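Local coordinates for protein putative tetR family transcription regulator (Shewanella loihica, PDB 3PPB) that probably binds DNA through an N-terminal helix-turn-helix domain and regulates transcription as a dimeric member of the TetR family, at residues A[14-19]-A[56-60]; A[22-27]-A[108-112]; A[86-91]-A[184-189]; A[104-108]-A[161-166]; A[142-146]-A[189-194]. All coordinates share one frame; numbering follows the deposited sequence.

Along the chain contact 1 closes first; contact 2 crosses it, and contact 4 is nested inside the loop closed by contact 3, which contact 5 crosses. Contact 1 lies within the probable DNA-binding domain, about 37 Å from contact 5 between centres. Contact 2, about 11 Å from contact 1, ties the same helix 10-24 to helix 101-110. Contact 4 joins helix 101-110 to helix 150-170 and shares Gln108 with contact 2; contact 3 joins helices 82-99 and 178-192, which precede and follow them, and shares Trp189 with contact 5. Contacts 1, 2, 4 and 3 touch in turn, so packing links the DNA-binding end to the dimer-forming part, where contacts 2 to 5 touch the second subunit.

Contact 1. Residues A[14-19]-A[56-60]; sequences ILETAL and LLEQL. With EDO (1,2-ethanediol), chain I.
The chi1 of Leu56 (174°) turns its CG to the far side of CB from the backbone N, and Leu60 does the same (178°), which carries both branched ends from helix 53-74 onto Leu15, Ala18 and their neighbours in helix 10-24. Leu56 divides its work between two methyls. Its CD2 lies 3.8 Å from Ile14 CG2 and also meets the lone methyl of Ala18, CB, at 3.9 Å; its CD1 touches Leu15 CD2, again at 3.9 Å. Ala18 suits its place because a single carbon there lets the leucine come close to the helix. One turn further, Leu60 straddles the backbone, with CD2 set 3.6 Å from Leu19 CA and CD1 3.8 Å from Leu15 O. The helix segments cross almost at right angles (96°), their axes 10.3 Å apart, which limits the contact to a few residues of each. Cutting Leu56 back to an alanine would probably open a gap between Ile14 and Ala18 and leave Leu15 CD2 without its methyl partner. Ile35 and Phe50, from the predicted helix-turn-helix region and its end, pack on Ile14 and Leu56, while Phe106 covers Leu19 and Leu60. Carbon meets carbon nearly throughout, so the joint rests on close fit and the hydrophobic effect rather than on directional bonds between the segments.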
# COMPACT_ATOMS: atom_id res chain seq x y z
N ILE A 14 17.10 -15.94 13.73
CA ILE A 14 17.10 -15.75 12.28
C ILE A 14 15.87 -14.93 11.88
O ILE A 14 16.02 -13.90 11.23
CB ILE A 14 17.18 -17.09 11.50
CG1 ILE A 14 18.56 -17.77 11.69
CG2 ILE A 14 16.87 -16.85 10.00
CD1 ILE A 14 18.57 -19.31 11.53
N LEU A 15 14.67 -15.37 12.31
CA LEU A 15 13.40 -14.70 11.99
C LEU A 15 13.39 -13.23 12.45
O LEU A 15 13.09 -12.36 11.64
CB LEU A 15 12.23 -15.47 12.60
CG LEU A 15 11.83 -16.74 11.86
CD1 LEU A 15 11.04 -17.67 12.78
CD2 LEU A 15 11.01 -16.42 10.61
N GLU A 16 13.79 -12.96 13.71
CA GLU A 16 13.87 -11.62 14.31
C GLU A 16 14.90 -10.72 13.60
O GLU A 16 14.65 -9.53 13.42
CB GLU A 16 14.25 -11.71 15.80
CG GLU A 16 13.11 -12.09 16.72
CD GLU A 16 13.43 -12.03 18.20
OE1 GLU A 16 14.19 -11.12 18.60
OE2 GLU A 16 12.90 -12.87 18.95
N THR A 17 16.07 -11.28 13.24
CA THR A 17 17.15 -10.54 12.56
C THR A 17 16.70 -10.24 11.13
O THR A 17 16.91 -9.12 10.67
CB THR A 17 18.49 -11.31 12.63
OG1 THR A 17 19.00 -11.33 13.97
CG2 THR A 17 19.54 -10.72 11.72
N ALA A 18 16.09 -11.24 10.43
CA ALA A 18 15.55 -11.09 9.07
C ALA A 18 14.51 -9.98 9.02
O ALA A 18 14.54 -9.16 8.10
CB ALA A 18 14.94 -12.41 8.58
N LEU A 19 13.60 -9.93 10.02
CA LEU A 19 12.56 -8.90 10.11
C LEU A 19 13.19 -7.51 10.12
O LEU A 19 12.81 -6.66 9.32
CB LEU A 19 11.66 -9.11 11.34
CG LEU A 19 10.62 -8.01 11.64
CD1 LEU A 19 9.42 -8.10 10.69
CD2 LEU A 19 10.14 -8.09 13.07
N LEU A 56 12.33 -17.91 3.82
CA LEU A 56 12.48 -17.17 5.06
C LEU A 56 11.51 -15.97 5.06
O LEU A 56 10.81 -15.76 6.06
CB LEU A 56 13.94 -16.72 5.26
CG LEU A 56 14.30 -15.79 6.44
CD1 LEU A 56 13.73 -16.30 7.79
CD2 LEU A 56 15.83 -15.62 6.54
N LEU A 57 11.44 -15.21 3.95
CA LEU A 57 10.50 -14.08 3.84
C LEU A 57 9.04 -14.57 3.96
O LEU A 57 8.25 -13.92 4.64
CB LEU A 57 10.69 -13.30 2.51
CG LEU A 57 9.62 -12.21 2.22
CD1 LEU A 57 9.65 -11.13 3.27
CD2 LEU A 57 9.76 -11.64 0.82
N GLU A 58 8.71 -15.69 3.31
CA GLU A 58 7.34 -16.24 3.32
C GLU A 58 6.92 -16.69 4.73
O GLU A 58 5.80 -16.40 5.15
CB GLU A 58 7.23 -17.39 2.33
CG GLU A 58 7.30 -16.92 0.89
CD GLU A 58 7.37 -18.00 -0.18
OE1 GLU A 58 7.42 -19.20 0.17
OE2 GLU A 58 7.37 -17.64 -1.38
N GLN A 59 7.85 -17.36 5.46
CA GLN A 59 7.58 -17.84 6.81
C GLN A 59 7.45 -16.66 7.77
O GLN A 59 6.57 -16.67 8.63
CB GLN A 59 8.67 -18.82 7.30
CG GLN A 59 8.67 -20.19 6.58
CD GLN A 59 7.32 -20.87 6.58
OE1 GLN A 59 6.76 -21.20 7.63
NE2 GLN A 59 6.74 -21.06 5.40
N LEU A 60 8.30 -15.63 7.59
CA LEU A 60 8.23 -14.41 8.39
C LEU A 60 6.88 -13.71 8.15
O LEU A 60 6.18 -13.35 9.11
CB LEU A 60 9.40 -13.49 8.02
CG LEU A 60 9.46 -12.15 8.73
CD1 LEU A 60 9.58 -12.31 10.26
CD2 LEU A 60 10.59 -11.29 8.18
C1 EDO I . 8.51 -14.10 -1.77
O1 EDO I . 7.40 -14.99 -1.88
C2 EDO I . 9.63 -14.43 -2.76
O2 EDO I . 9.17 -15.04 -3.97

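Contact 2. Residues A[22-27]-A[108-112]; sequences FVSQGF and QLYSM. With EDO (1,2-ethanediol), chain F; EDO (1,2-ethanediol), chain D.
Tyr110 of helix 101-110 reaches to Phe22 in the last turn of helix 10-24 and to Phe27 in the loop beyond it. Its CB points at that segment, and CG is placed opposite the carbonyl carbon (chi1 -63°), sending the ring straight across. Along one edge CE1 passes 4.1 Å from Phe27 CB; along the other CE2 comes 3.6 Å from Phe22 O, which lies in the plane of the ring. CZ rests against Phe22 CB at 4.1 Å. At the tip, Tyr110 OH donates a hydrogen bond of 2.7 Å to Phe22 O, arriving 34° out of the carbonyl plane. A tyrosine fits here because its ring packs against the CB atoms of Phe22 and Phe27 while its hydroxyl meets a carbonyl to which Gly26 N gives just a weak bond. This is the junction between the probable DNA-binding domain and the C-terminal helical domain of a TetR-type fold; in relatives such as TetR, helix shifts on ligand binding pass through this junction to the DNA-binding domain, and a similar role is possible here. Gly26, at phi 83°, lets the chain turn away tightly and bring Phe27 round to the tyrosine. Beside the ring, Leu109 CD1 packs 3.8 Å from Val23 O and 4.2 Å from Val23 CG2. The same leucine also packs on Pro114 of the second subunit.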
# COMPACT_ATOMS: atom_id res chain seq x y z
N PHE A 22 15.08 -6.95 6.55
CA PHE A 22 14.16 -6.82 5.42
C PHE A 22 13.45 -5.47 5.46
O PHE A 22 13.04 -4.96 4.42
CB PHE A 22 13.13 -7.97 5.37
CG PHE A 22 13.66 -9.34 5.00
CD1 PHE A 22 14.90 -9.48 4.39
CD2 PHE A 22 12.91 -10.48 5.25
CE1 PHE A 22 15.38 -10.74 4.03
CE2 PHE A 22 13.38 -11.74 4.89
CZ PHE A 22 14.63 -11.87 4.30
N VAL A 23 13.33 -4.86 6.64
CA VAL A 23 12.70 -3.55 6.76
C VAL A 23 13.73 -2.44 6.49
O VAL A 23 13.44 -1.53 5.71
CB VAL A 23 12.02 -3.39 8.14
CG1 VAL A 23 11.79 -1.91 8.49
CG2 VAL A 23 10.72 -4.17 8.19
N SER A 24 14.92 -2.49 7.13
CA SER A 24 15.91 -1.42 6.98
C SER A 24 16.69 -1.47 5.66
O SER A 24 17.10 -0.42 5.19
CB SER A 24 16.89 -1.42 8.15
OG SER A 24 17.44 -2.71 8.36
N GLN A 25 16.88 -2.66 5.07
CA GLN A 25 17.67 -2.82 3.84
C GLN A 25 16.93 -3.46 2.66
O GLN A 25 17.52 -3.60 1.59
CB GLN A 25 18.90 -3.68 4.13
CG GLN A 25 19.91 -3.04 5.06
CD GLN A 25 21.04 -3.97 5.42
OE1 GLN A 25 21.77 -3.72 6.38
NE2 GLN A 25 21.23 -5.05 4.66
N GLY A 26 15.71 -3.91 2.87
CA GLY A 26 14.94 -4.58 1.83
C GLY A 26 15.28 -6.05 1.72
O GLY A 26 16.24 -6.52 2.33
N PHE A 27 14.51 -6.79 0.93
CA PHE A 27 14.69 -8.22 0.73
C PHE A 27 15.92 -8.50 -0.15
O PHE A 27 16.78 -9.27 0.27
CB PHE A 27 13.41 -8.83 0.11
CG PHE A 27 13.54 -10.27 -0.30
CD1 PHE A 27 13.47 -11.29 0.64
CD2 PHE A 27 13.73 -10.61 -1.64
CE1 PHE A 27 13.58 -12.62 0.25
CE2 PHE A 27 13.88 -11.94 -2.02
CZ PHE A 27 13.80 -12.94 -1.07
N GLN A 108 3.71 -2.50 5.64
CA GLN A 108 3.69 -1.39 4.70
C GLN A 108 4.58 -1.74 3.49
O GLN A 108 4.19 -1.54 2.35
CB GLN A 108 4.13 -0.12 5.45
CG GLN A 108 3.52 1.18 4.97
CD GLN A 108 2.01 1.26 4.98
OE1 GLN A 108 1.38 0.99 3.97
NE2 GLN A 108 1.40 1.73 6.06
N LEU A 109 5.72 -2.36 3.73
CA LEU A 109 6.60 -2.71 2.63
C LEU A 109 6.18 -3.96 1.84
O LEU A 109 6.43 -4.00 0.64
CB LEU A 109 8.03 -2.92 3.15
CG LEU A 109 8.78 -1.70 3.64
CD1 LEU A 109 9.90 -2.11 4.58
CD2 LEU A 109 9.32 -0.89 2.46
N TYR A 110 5.63 -5.00 2.51
CA TYR A 110 5.44 -6.30 1.83
C TYR A 110 4.00 -6.82 1.65
O TYR A 110 3.80 -7.65 0.76
CB TYR A 110 6.24 -7.38 2.59
CG TYR A 110 7.74 -7.13 2.58
CD1 TYR A 110 8.53 -7.58 1.53
CD2 TYR A 110 8.36 -6.46 3.63
CE1 TYR A 110 9.90 -7.32 1.50
CE2 TYR A 110 9.73 -6.20 3.61
CZ TYR A 110 10.50 -6.63 2.54
OH TYR A 110 11.84 -6.39 2.51
N SER A 111 3.03 -6.39 2.48
CA SER A 111 1.63 -6.85 2.50
C SER A 111 0.87 -6.80 1.16
O SER A 111 0.01 -7.66 0.93
CB SER A 111 0.81 -6.02 3.48
OG SER A 111 0.96 -6.58 4.77
N MSE A 112 1.12 -5.78 0.35
CA MSE A 112 0.39 -5.62 -0.90
C MSE A 112 1.32 -5.40 -2.08
O MSE A 112 0.89 -4.98 -3.16
CB MSE A 112 -0.56 -4.43 -0.76
CG MSE A 112 -1.94 -4.75 -1.24
SE MSE A 112 -3.17 -3.37 -0.79
CE MSE A 112 -2.26 -1.91 -1.52
C1 EDO F . 2.44 0.11 0.03
O1 EDO F . 2.34 0.39 1.43
C2 EDO F . 1.21 -0.68 -0.40
O2 EDO F . 1.45 -1.32 -1.67
C1 EDO D . -3.35 -6.37 7.06
O1 EDO D . -3.26 -7.79 6.99
C2 EDO D . -1.96 -5.82 7.36
O2 EDO D . -1.02 -6.30 6.40

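Contact 3. Residues A[86-91]-A[184-189]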
# COMPACT_ATOMS: atom_id res chain seq x y z
N ALA A 86 -16.77 -4.32 14.16
CA ALA A 86 -15.93 -3.77 13.08
C ALA A 86 -15.11 -2.60 13.63
O ALA A 86 -13.94 -2.50 13.33
CB ALA A 86 -16.78 -3.33 11.90
N GLU A 87 -15.73 -1.75 14.48
CA GLU A 87 -15.07 -0.61 15.13
C GLU A 87 -13.97 -1.08 16.08
O GLU A 87 -12.85 -0.55 16.01
CB GLU A 87 -16.09 0.24 15.87
CG GLU A 87 -15.54 1.56 16.37
CD GLU A 87 -16.62 2.36 17.05
OE1 GLU A 87 -17.30 1.81 17.95
OE2 GLU A 87 -16.84 3.52 16.64
N GLN A 88 -14.26 -2.07 16.95
CA GLN A 88 -13.29 -2.67 17.87
C GLN A 88 -12.14 -3.30 17.09
O GLN A 88 -10.98 -3.15 17.49
CB GLN A 88 -13.94 -3.76 18.75
CG GLN A 88 -14.98 -3.33 19.76
CD GLN A 88 -15.50 -4.56 20.52
OE1 GLN A 88 -14.81 -5.15 21.36
NE2 GLN A 88 -16.72 -5.00 20.22
N LEU A 89 -12.44 -4.02 15.97
CA LEU A 89 -11.39 -4.67 15.17
C LEU A 89 -10.50 -3.64 14.50
O LEU A 89 -9.28 -3.81 14.48
CB LEU A 89 -11.99 -5.60 14.10
CG LEU A 89 -12.46 -6.98 14.60
CD1 LEU A 89 -13.44 -7.56 13.65
CD2 LEU A 89 -11.28 -7.94 14.82
N TRP A 90 -11.11 -2.57 13.96
CA TRP A 90 -10.38 -1.49 13.29
C TRP A 90 -9.44 -0.78 14.28
O TRP A 90 -8.26 -0.62 13.97
CB TRP A 90 -11.40 -0.50 12.70
CG TRP A 90 -10.78 0.72 12.10
CD1 TRP A 90 -10.74 1.97 12.65
CD2 TRP A 90 -10.08 0.80 10.86
NE1 TRP A 90 -10.13 2.84 11.78
CE2 TRP A 90 -9.70 2.14 10.68
CE3 TRP A 90 -9.74 -0.14 9.86
CZ2 TRP A 90 -9.01 2.58 9.54
CZ3 TRP A 90 -9.07 0.30 8.74
CH2 TRP A 90 -8.72 1.64 8.58
N PHE A 91 -9.94 -0.40 15.47
CA PHE A 91 -9.09 0.30 16.42
C PHE A 91 -8.07 -0.66 17.07
O PHE A 91 -6.96 -0.21 17.35
CB PHE A 91 -9.89 1.12 17.44
CG PHE A 91 -10.53 2.33 16.79
CD1 PHE A 91 -9.76 3.28 16.11
CD2 PHE A 91 -11.91 2.52 16.85
CE1 PHE A 91 -10.36 4.38 15.47
CE2 PHE A 91 -12.50 3.65 16.25
CZ PHE A 91 -11.72 4.57 15.56
N SER A 184 -11.06 8.12 10.73
CA SER A 184 -10.46 6.95 10.09
C SER A 184 -11.44 5.79 10.05
O SER A 184 -11.54 5.16 9.01
CB SER A 184 -9.13 6.54 10.74
OG SER A 184 -9.32 5.83 11.95
N PHE A 185 -12.16 5.52 11.14
CA PHE A 185 -13.19 4.45 11.10
C PHE A 185 -14.35 4.80 10.13
O PHE A 185 -14.86 3.92 9.43
CB PHE A 185 -13.79 4.14 12.50
CG PHE A 185 -14.82 3.02 12.44
CD1 PHE A 185 -14.44 1.72 12.10
CD2 PHE A 185 -16.16 3.27 12.69
CE1 PHE A 185 -15.41 0.70 12.00
CE2 PHE A 185 -17.12 2.24 12.60
CZ PHE A 185 -16.73 0.96 12.27
N ALA A 186 -14.76 6.08 10.09
CA ALA A 186 -15.84 6.54 9.21
C ALA A 186 -15.49 6.26 7.74
O ALA A 186 -16.33 5.71 7.03
CB ALA A 186 -16.11 8.02 9.43
N LEU A 187 -14.23 6.54 7.32
CA LEU A 187 -13.79 6.27 5.94
C LEU A 187 -13.84 4.78 5.68
O LEU A 187 -14.30 4.37 4.63
CB LEU A 187 -12.38 6.81 5.66
CG LEU A 187 -12.27 8.35 5.51
CD1 LEU A 187 -10.90 8.83 5.91
CD2 LEU A 187 -12.62 8.83 4.09
N PHE A 188 -13.42 3.96 6.66
CA PHE A 188 -13.41 2.50 6.56
C PHE A 188 -14.84 1.92 6.43
O PHE A 188 -15.12 1.18 5.48
CB PHE A 188 -12.68 1.90 7.77
CG PHE A 188 -12.71 0.40 7.84
CD1 PHE A 188 -11.92 -0.37 6.99
CD2 PHE A 188 -13.48 -0.26 8.80
CE1 PHE A 188 -11.91 -1.77 7.08
CE2 PHE A 188 -13.49 -1.65 8.87
CZ PHE A 188 -12.71 -2.40 8.02
N TRP A 189 -15.73 2.24 7.39
CA TRP A 189 -17.10 1.75 7.42
C TRP A 189 -17.91 2.23 6.22
O TRP A 189 -18.58 1.42 5.58
CB TRP A 189 -17.80 2.17 8.73
CG TRP A 189 -19.18 1.57 8.85
CD1 TRP A 189 -20.37 2.21 8.66
CD2 TRP A 189 -19.50 0.19 9.14
NE1 TRP A 189 -21.42 1.32 8.82
CE2 TRP A 189 -20.91 0.07 9.11
CE3 TRP A 189 -18.73 -0.96 9.42
CZ2 TRP A 189 -21.57 -1.15 9.36
CZ3 TRP A 189 -19.39 -2.16 9.69
CH2 TRP A 189 -20.79 -2.24 9.66
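An aromatic cluster of Trp90, Phe185 and Phe188 joins helix 82-99 to helix 178-192, with Phe185 as a knob in the hole formed by Ala86, Glu87, Trp90 and Phe91. Trp90 and Phe188 make an offset stack, the indole six-membered ring and the phenyl ring lying 4.4 Å apart between centroids and inclined by 18°. Phe188 CB sits over the face of that indole ring. At the indole edge, Trp90 NE1 donates to Ser184 OG at 3.1 Å, nearly straight (165°) and in the ring plane, so the buried N-H is satisfied and the indole is kept from turning. Ser184 is small enough to fit there, and its OG bonds in turn to Arg181 O. Phe185 is gripped over both faces, by Glu87 CB, 3.9 Å from the ring centroid, and by Trp189 CB on the reverse. Ala86 CB, needing little room, meets Trp189 CZ3 at 3.6 Å. The segments cross at 121°, with axes 10.6 Å apart. Ala164 of helix 150-170 packs on Trp90, Cys157 and Gln160 back Phe188, and Tyr148 and Leu152 of the second subunit lie against helix 178-192.

Contact 4. Residues A[104-108]-A[161-166]; sequences QAFFQ and YLAATR. With EDO (1,2-ethanediol), chain F.
Two donors grip Leu162 O: the side-chain amide of Gln108, whose NE2 bonds to it at 3.0 Å, and Arg166 N, which makes the ordinary helical bond. The NE2 bond is fairly straight (155°) and lies in the carbonyl plane on a lone pair. A kink at chi2 (57°) folds the Gln108 chain round to this oxygen, sliding it past Leu162 so that Gln108 OE1 comes 3.4 Å from Leu162 CB. Its CG meanwhile touches Arg166 NH1, at 3.2 Å, on the edge of the guanidinium. Arg166 spends its charge beyond this pair, in a salt bridge with Asp170 and a bond to Met112 O of the second subunit. Putting a leucine in place of Gln108 would probably leave Leu162 O without its side-chain donor and so release a polar link between the two helices. One turn back, Tyr161 OH donates to Gln104 OE1 at 2.7 Å, coming from well above the amide plane, with ring and amide nearly perpendicular. Glutamine suits both positions: it is long enough to span the helices and can meet buried polar groups without bringing a charge. Thr165 CG2 covers a face of the Tyr161 ring, 3.5 Å above it, while Thr165 OG1 bonds back to Tyr161 O at 2.9 Å. The segments cross at 129°, their axes 10.8 Å apart. Trp96 and Ala97 of helix 82-99 pack on Gln104, Ala97 also touches Tyr161 and Thr165, and Phe68 of helix 53-74 meets the rings of Phe107 and Tyr161.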
# COMPACT_ATOMS: atom_id res chain seq x y z
N GLN A 104 4.87 -3.40 11.67
CA GLN A 104 3.97 -2.57 10.88
C GLN A 104 4.69 -2.03 9.62
O GLN A 104 4.13 -2.09 8.53
CB GLN A 104 3.37 -1.42 11.72
CG GLN A 104 2.51 -0.44 10.92
CD GLN A 104 1.39 -1.10 10.14
OE1 GLN A 104 0.86 -2.15 10.51
NE2 GLN A 104 0.97 -0.46 9.05
N ALA A 105 5.95 -1.56 9.77
CA ALA A 105 6.75 -1.10 8.62
C ALA A 105 6.92 -2.27 7.61
O ALA A 105 6.86 -2.03 6.40
CB ALA A 105 8.11 -0.60 9.10
N PHE A 106 7.07 -3.52 8.11
CA PHE A 106 7.17 -4.76 7.33
C PHE A 106 5.89 -4.96 6.52
O PHE A 106 5.98 -5.30 5.35
CB PHE A 106 7.45 -5.97 8.27
CG PHE A 106 7.42 -7.31 7.58
CD1 PHE A 106 8.55 -7.80 6.93
CD2 PHE A 106 6.25 -8.08 7.55
CE1 PHE A 106 8.52 -9.03 6.27
CE2 PHE A 106 6.23 -9.31 6.88
CZ PHE A 106 7.37 -9.79 6.27
N PHE A 107 4.69 -4.69 7.12
CA PHE A 107 3.42 -4.79 6.38
C PHE A 107 3.35 -3.73 5.29
O PHE A 107 3.02 -4.01 4.15
CB PHE A 107 2.20 -4.65 7.30
CG PHE A 107 1.79 -5.84 8.14
CD1 PHE A 107 2.20 -7.13 7.80
CD2 PHE A 107 0.95 -5.68 9.23
CE1 PHE A 107 1.80 -8.23 8.55
CE2 PHE A 107 0.52 -6.79 9.96
CZ PHE A 107 0.95 -8.05 9.63
N GLN A 108 3.71 -2.50 5.64
CA GLN A 108 3.69 -1.39 4.70
C GLN A 108 4.58 -1.74 3.49
O GLN A 108 4.19 -1.54 2.35
CB GLN A 108 4.13 -0.12 5.45
CG GLN A 108 3.52 1.18 4.97
CD GLN A 108 2.01 1.26 4.98
OE1 GLN A 108 1.38 0.99 3.97
NE2 GLN A 108 1.40 1.73 6.06
N TYR A 161 -6.62 0.14 5.68
CA TYR A 161 -5.80 -0.07 6.88
C TYR A 161 -4.39 0.49 6.64
O TYR A 161 -3.83 1.20 7.48
CB TYR A 161 -5.75 -1.58 7.24
CG TYR A 161 -4.67 -1.91 8.25
CD1 TYR A 161 -4.87 -1.66 9.61
CD2 TYR A 161 -3.44 -2.43 7.85
CE1 TYR A 161 -3.86 -1.94 10.55
CE2 TYR A 161 -2.43 -2.68 8.78
CZ TYR A 161 -2.65 -2.45 10.13
OH TYR A 161 -1.68 -2.70 11.07
N LEU A 162 -3.80 0.16 5.49
CA LEU A 162 -2.44 0.62 5.18
C LEU A 162 -2.38 2.12 5.04
O LEU A 162 -1.39 2.73 5.44
CB LEU A 162 -1.88 -0.08 3.94
CG LEU A 162 -1.59 -1.60 4.09
CD1 LEU A 162 -1.23 -2.19 2.77
CD2 LEU A 162 -0.49 -1.86 5.12
N ALA A 163 -3.44 2.74 4.51
CA ALA A 163 -3.52 4.20 4.36
C ALA A 163 -3.61 4.87 5.74
O ALA A 163 -2.91 5.84 5.98
CB ALA A 163 -4.70 4.57 3.50
N ALA A 164 -4.46 4.34 6.64
CA ALA A 164 -4.67 4.93 7.97
C ALA A 164 -3.43 4.77 8.84
O ALA A 164 -3.09 5.69 9.57
CB ALA A 164 -5.91 4.33 8.66
N THR A 165 -2.73 3.63 8.73
CA THR A 165 -1.52 3.39 9.52
C THR A 165 -0.34 4.19 8.97
O THR A 165 0.50 4.60 9.76
CB THR A 165 -1.24 1.92 9.68
OG1 THR A 165 -1.08 1.30 8.41
CG2 THR A 165 -2.32 1.21 10.50
N ARG A 166 -0.30 4.46 7.65
CA ARG A 166 0.70 5.34 7.04
C ARG A 166 0.51 6.73 7.63
O ARG A 166 1.45 7.34 8.12
CB ARG A 166 0.50 5.38 5.49
CG ARG A 166 1.25 6.51 4.72
CD ARG A 166 2.72 6.15 4.47
NE ARG A 166 3.52 6.31 5.69
CZ ARG A 166 4.26 5.36 6.25
NH1 ARG A 166 4.35 4.17 5.67
NH2 ARG A 166 4.91 5.59 7.37
C1 EDO F . 2.44 0.11 0.03
O1 EDO F . 2.34 0.39 1.43
C2 EDO F . 1.21 -0.68 -0.40
O2 EDO F . 1.45 -1.32 -1.67

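Contact 5. Residues A[142-146]-A[189-194]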
# COMPACT_ATOMS: atom_id res chain seq x y z
N SER A 142 -27.24 -9.09 6.76
CA SER A 142 -28.04 -8.27 7.69
C SER A 142 -28.51 -6.95 7.06
O SER A 142 -29.24 -6.19 7.70
CB SER A 142 -27.25 -7.99 8.96
OG SER A 142 -26.15 -7.13 8.69
N GLY A 143 -28.06 -6.67 5.84
CA GLY A 143 -28.41 -5.46 5.12
C GLY A 143 -27.64 -4.23 5.55
O GLY A 143 -28.08 -3.12 5.26
N GLU A 144 -26.50 -4.40 6.27
CA GLU A 144 -25.67 -3.28 6.69
C GLU A 144 -24.59 -2.96 5.66
O GLU A 144 -24.23 -1.80 5.53
CB GLU A 144 -24.97 -3.57 8.04
CG GLU A 144 -25.89 -3.56 9.24
CD GLU A 144 -25.20 -4.06 10.49
OE1 GLU A 144 -25.17 -5.29 10.70
OE2 GLU A 144 -24.66 -3.21 11.24
N LEU A 145 -24.05 -3.98 4.96
CA LEU A 145 -22.95 -3.79 4.01
C LEU A 145 -23.38 -4.00 2.57
O LEU A 145 -24.22 -4.86 2.29
CB LEU A 145 -21.75 -4.72 4.35
CG LEU A 145 -21.18 -4.60 5.77
CD1 LEU A 145 -20.00 -5.54 5.98
CD2 LEU A 145 -20.82 -3.15 6.12
N ALA A 146 -22.83 -3.19 1.66
CA ALA A 146 -23.08 -3.26 0.23
C ALA A 146 -22.61 -4.59 -0.35
O ALA A 146 -21.71 -5.26 0.20
CB ALA A 146 -22.37 -2.11 -0.47
N TRP A 189 -15.73 2.24 7.39
CA TRP A 189 -17.10 1.75 7.42
C TRP A 189 -17.91 2.23 6.22
O TRP A 189 -18.58 1.42 5.58
CB TRP A 189 -17.80 2.17 8.73
CG TRP A 189 -19.18 1.57 8.85
CD1 TRP A 189 -20.37 2.21 8.66
CD2 TRP A 189 -19.50 0.19 9.14
NE1 TRP A 189 -21.42 1.32 8.82
CE2 TRP A 189 -20.91 0.07 9.11
CE3 TRP A 189 -18.73 -0.96 9.42
CZ2 TRP A 189 -21.57 -1.15 9.36
CZ3 TRP A 189 -19.39 -2.16 9.69
CH2 TRP A 189 -20.79 -2.24 9.66
N ASN A 190 -17.86 3.55 5.91
CA ASN A 190 -18.67 4.14 4.84
C ASN A 190 -18.30 3.63 3.45
O ASN A 190 -19.16 3.65 2.56
CB ASN A 190 -18.64 5.66 4.90
CG ASN A 190 -19.40 6.17 6.09
OD1 ASN A 190 -20.15 5.44 6.73
ND2 ASN A 190 -19.21 7.43 6.43
N ALA A 191 -17.07 3.14 3.26
CA ALA A 191 -16.72 2.54 1.96
C ALA A 191 -17.59 1.32 1.71
O ALA A 191 -18.05 1.13 0.59
CB ALA A 191 -15.24 2.13 1.93
N MSE A 192 -17.83 0.51 2.76
CA MSE A 192 -18.56 -0.77 2.74
C MSE A 192 -20.06 -0.68 2.95
O MSE A 192 -20.78 -1.58 2.52
CB MSE A 192 -18.06 -1.66 3.88
CG MSE A 192 -16.58 -1.99 3.87
SE MSE A 192 -16.29 -3.45 5.11
CE MSE A 192 -16.49 -2.49 6.81
N ALA A 193 -20.53 0.29 3.77
CA ALA A 193 -21.93 0.35 4.18
C ALA A 193 -22.87 0.56 3.00
O ALA A 193 -22.49 1.24 2.03
CB ALA A 193 -22.13 1.45 5.22
N VAL A 194 -24.10 -0.01 3.08
CA VAL A 194 -25.15 0.15 2.06
C VAL A 194 -25.57 1.62 1.98
O VAL A 194 -25.62 2.31 3.02
CB VAL A 194 -26.44 -0.71 2.30
CG1 VAL A 194 -26.25 -2.17 1.93
CG2 VAL A 194 -26.96 -0.56 3.73
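Leu145 and Val194 bury the most surface here, one lying over the indole face of Trp189, the other wedged against the loop backbone. The CB of Leu145 points away from residues 189-194 overall, but its CD2 swings back over the face of the Trp189 six-membered ring, 4.0 Å from the centroid and 23° off its normal. The same methyl touches Met192 CB at 3.9 Å; a leucine suits this place because it is long enough to reach back over the indole and offers an apolar methyl to it. Val194 uses its branches separately. Its CG2 takes the crowded position between the backbone N and the carbonyl carbon, and from there approaches Gly143 O to 3.2 Å, while CG1 lies 3.4 Å from Leu145 O. Backbone bonds lock these positions. Ala146 N donates to Met192 O at 2.7 Å, and Val194 N to Glu144 O at 3.0 Å; both are close to straight. Between them Leu145 and Ala193 come within 4.3 Å, CA to CA, and Ala193 CA also makes a C-H...O contact with Glu144 O. The two backbone bonds draw the extended segments this near, and the small Ala146 CB fits beside Met192 O. Arg195 of the second subunit bonds to Val194 O, placing the tail beside the dimer interface. Gly143, at positive phi (78°), ends helix 130-141 in a Schellman motif, and the loop that follows pairs with the C-terminal tail in a single beta bridge, an isolated piece of sheet-like pairing in an otherwise helical fold.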